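Local coordinates for protein diaminopropionate ammonia-lyase (Escherichia coli, PDB 4D9I) that breaks down both L- and D-2,3-diaminopropionate to pyruvate and ammonia by pyridoxal-phosphate-dependent alpha,beta-elimination, working as a homodimer, at residues S68-L73 with A210-E215. Numbering follows the deposited sequence.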
ATOM      1  N   SER B  68      11.764  11.615  -0.897  1.00 18.92           N
ATOM      2  CA  SER B  68      12.260  10.453  -1.627  1.00 20.01           C
ATOM      3  C   SER B  68      12.671  10.845  -3.049  1.00 20.96           C
ATOM      4  O   SER B  68      13.447  10.123  -3.704  1.00 22.26           O
ATOM      5  CB  SER B  68      11.233   9.311  -1.673  1.00 20.99           C
ATOM      6  OG  SER B  68      10.188   9.579  -2.597  1.00 22.14           O
ATOM      7  N   LYS B  69      12.164  11.989  -3.513  1.00 21.07           N
ATOM      8  CA  LYS B  69      12.478  12.468  -4.872  1.00 22.71           C
ATOM      9  C   LYS B  69      13.734  13.368  -4.963  1.00 22.26           C
ATOM     10  O   LYS B  69      14.039  13.920  -6.014  1.00 23.65           O
ATOM     11  CB  LYS B  69      11.279  13.193  -5.473  1.00 23.70           C
ATOM     12  CG  LYS B  69       9.965  12.415  -5.391  1.00 24.62           C
ATOM     13  CD  LYS B  69      10.033  11.075  -6.098  1.00 25.92           C
ATOM     14  CE  LYS B  69       8.624  10.616  -6.444  1.00 27.58           C
ATOM     15  NZ  LYS B  69       8.575   9.139  -6.484  1.00 29.04           N
ATOM     16  N   ARG B  70      14.439  13.514  -3.866  1.00 20.87           N
ATOM     17  CA  ARG B  70      15.579  14.461  -3.803  1.00 20.94           C
ATOM     18  C   ARG B  70      16.822  13.896  -4.535  1.00 22.19           C
ATOM     19  O   ARG B  70      17.494  13.016  -4.005  1.00 21.94           O
ATOM     20  CB  ARG B  70      15.880  14.800  -2.329  1.00 18.98           C
ATOM     21  CG  ARG B  70      16.919  15.895  -2.056  1.00 18.39           C
ATOM     22  CD  ARG B  70      16.512  17.241  -2.626  1.00 19.10           C
ATOM     23  NE  ARG B  70      15.336  17.820  -1.965  1.00 18.72           N
ATOM     24  CZ  ARG B  70      14.756  18.951  -2.339  1.00 19.55           C
ATOM     25  NH1 ARG B  70      15.193  19.587  -3.418  1.00 20.77           N
ATOM     26  NH2 ARG B  70      13.713  19.416  -1.659  1.00 19.74           N
ATOM     27  N   PHE B  71      17.095  14.400  -5.748  1.00 24.46           N
ATOM     28  CA  PHE B  71      18.310  14.058  -6.545  1.00 27.09           C
ATOM     29  C   PHE B  71      18.650  12.591  -6.766  1.00 28.47           C
ATOM     30  O   PHE B  71      19.805  12.289  -7.022  1.00 31.68           O
ATOM     31  CB  PHE B  71      19.571  14.720  -5.961  1.00 26.23           C
ATOM     32  CG  PHE B  71      19.629  16.204  -6.154  1.00 26.64           C
ATOM     33  CD1 PHE B  71      19.142  17.058  -5.179  1.00 25.17           C
ATOM     34  CD2 PHE B  71      20.173  16.749  -7.321  1.00 29.05           C
ATOM     35  CE1 PHE B  71      19.188  18.430  -5.352  1.00 26.07           C
ATOM     36  CE2 PHE B  71      20.223  18.125  -7.507  1.00 29.49           C
ATOM     37  CZ  PHE B  71      19.739  18.964  -6.517  1.00 28.31           C
ATOM     38  N   GLY B  72      17.709  11.664  -6.680  1.00 29.05           N
ATOM     39  CA  GLY B  72      18.101  10.247  -6.838  1.00 29.85           C
ATOM     40  C   GLY B  72      18.678   9.598  -5.579  1.00 28.41           C
ATOM     41  O   GLY B  72      18.990   8.404  -5.573  1.00 29.05           O
ATOM     42  N   LEU B  73      18.760  10.361  -4.487  1.00 25.55           N
ATOM     43  CA  LEU B  73      19.298   9.832  -3.224  1.00 24.56           C
ATOM     44  C   LEU B  73      18.235   9.177  -2.309  1.00 23.02           C
ATOM     45  O   LEU B  73      18.588   8.509  -1.337  1.00 22.52           O
ATOM     46  CB  LEU B  73      20.102  10.914  -2.466  1.00 23.82           C
ATOM     47  CG  LEU B  73      21.514  11.247  -2.964  1.00 25.79           C
ATOM     48  CD1 LEU B  73      21.489  12.288  -4.062  1.00 27.61           C
ATOM     49  CD2 LEU B  73      22.392  11.771  -1.855  1.00 24.81           C
ATOM     50  N   ALA B 210      12.139  23.383   3.180  1.00 22.55           N
ATOM     51  CA  ALA B 210      11.104  24.215   3.782  1.00 23.79           C
ATOM     52  C   ALA B 210      10.781  25.420   2.871  1.00 25.52           C
ATOM     53  O   ALA B 210       9.593  25.764   2.679  1.00 26.12           O
ATOM     54  CB  ALA B 210      11.535  24.684   5.169  1.00 23.96           C
ATOM     55  N   ASP B 211      11.823  26.047   2.305  1.00 25.87           N
ATOM     56  CA  ASP B 211      11.625  27.138   1.326  1.00 27.90           C
ATOM     57  C   ASP B 211      10.734  26.674   0.157  1.00 27.90           C
ATOM     58  O   ASP B 211       9.754  27.349  -0.198  1.00 29.24           O
ATOM     59  CB  ASP B 211      12.958  27.693   0.811  1.00 29.16           C
ATOM     60  CG  ASP B 211      12.772  28.876  -0.147  1.00 32.51           C
ATOM     61  OD1 ASP B 211      12.741  30.012   0.339  1.00 33.88           O
ATOM     62  OD2 ASP B 211      12.633  28.680  -1.375  1.00 33.16           O
ATOM     63  N   GLU B 212      11.067  25.517  -0.412  1.00 25.79           N
ATOM     64  CA  GLU B 212      10.259  24.927  -1.484  1.00 25.92           C
ATOM     65  C   GLU B 212       8.818  24.694  -1.059  1.00 25.43           C
ATOM     66  O   GLU B 212       7.897  25.039  -1.797  1.00 26.75           O
ATOM     67  CB  GLU B 212      10.839  23.592  -1.956  1.00 24.61           C
ATOM     68  CG  GLU B 212      12.148  23.682  -2.718  1.00 24.94           C
ATOM     69  CD  GLU B 212      12.722  22.309  -3.010  1.00 24.15           C
ATOM     70  OE1 GLU B 212      12.018  21.297  -2.698  1.00 23.07           O
ATOM     71  OE2 GLU B 212      13.857  22.233  -3.564  1.00 24.36           O
ATOM     72  N   ALA B 213       8.638  24.104   0.122  1.00 23.98           N
ATOM     73  CA  ALA B 213       7.304  23.802   0.649  1.00 23.82           C
ATOM     74  C   ALA B 213       6.460  25.056   0.852  1.00 25.31           C
ATOM     75  O   ALA B 213       5.270  25.032   0.567  1.00 25.55           O
ATOM     76  CB  ALA B 213       7.377  22.975   1.939  1.00 22.46           C
ATOM     77  N   VAL B 214       7.076  26.143   1.326  1.00 26.06           N
ATOM     78  CA  VAL B 214       6.348  27.391   1.540  1.00 28.19           C
ATOM     79  C   VAL B 214       5.893  27.947   0.190  1.00 29.95           C
ATOM     80  O   VAL B 214       4.741  28.324   0.036  1.00 30.75           O
ATOM     81  CB  VAL B 214       7.173  28.446   2.321  1.00 28.85           C
ATOM     82  CG1 VAL B 214       6.476  29.795   2.305  1.00 31.29           C
ATOM     83  CG2 VAL B 214       7.344  28.011   3.762  1.00 28.07           C
ATOM     84  N   GLU B 215       6.810  27.977  -0.777  1.00 30.62           N
ATOM     85  CA  GLU B 215       6.480  28.362  -2.147  1.00 32.58           C
ATOM     86  C   GLU B 215       5.341  27.485  -2.662  1.00 32.04           C
ATOM     87  O   GLU B 215       4.410  27.977  -3.273  1.00 33.77           O
ATOM     88  CB  GLU B 215       7.698  28.209  -3.064  1.00 33.16           C
ATOM     89  CG  GLU B 215       7.454  28.696  -4.486  1.00 36.19           C
ATOM     90  CD  GLU B 215       8.606  28.389  -5.442  1.00 36.93           C
ATOM     91  OE1 GLU B 215       9.560  27.689  -5.055  1.00 35.20           O
ATOM     92  OE2 GLU B 215       8.555  28.848  -6.606  1.00 39.53           O
TER
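The guanidinium of Arg-70 presents its edge to the carboxylate of Glu-212, the carboxyl carbon CD lying in the guanidinium plane, while neither face of the guanidinium takes a partner from the helical segment 210-215. This is a worked example of the bidentate, end-on salt bridge, in which the two terminal nitrogens each take one oxygen. NH2 of Arg-70 donates to OE1 of Glu-212 at 2.7 Å, and NH1 donates to OE2 at 3.0 Å, both bonds being fairly straight. The pairing is nevertheless twisted, the two planes standing 39° apart: OE2 is approached on its syn side close to the carboxylate plane, whereas OE1 is met from above that plane. The two side chains come from opposite directions and bridge backbones whose nearest CA atoms, those of Arg-70 and Glu-212, are 12.0 Å apart. Glu-212 runs extended beyond CG from helix 208-220; in Arg-70 CG is anti to the backbone N (chi1 -173°), and the chain then folds at chi2 and chi3, a doubled bend that presents NH1 and NH2 end-on to the carboxylate. Arg-70 opens a type I' turn ending at Leu-73. The contact thus ties the loop following sheet strand 61-66 to a helix far along the chain in this fold type II enzyme, away from the annotated active-site residues. Both partners are buried and have further mates: Glu-67 pairs with Arg-70 NE, while Lys-65 NZ makes a salt bridge to OE1 of Glu-212, and Tyr-42 OH a hydrogen bond to OE2. A leucine in place of Arg-70 would probably leave the buried Glu-212 to rely on Lys-65 and Tyr-42, and Glu-67 without this mate. Such a chain of alternating charges probably keeps Glu-212 ionised and offsets the cost of burying it.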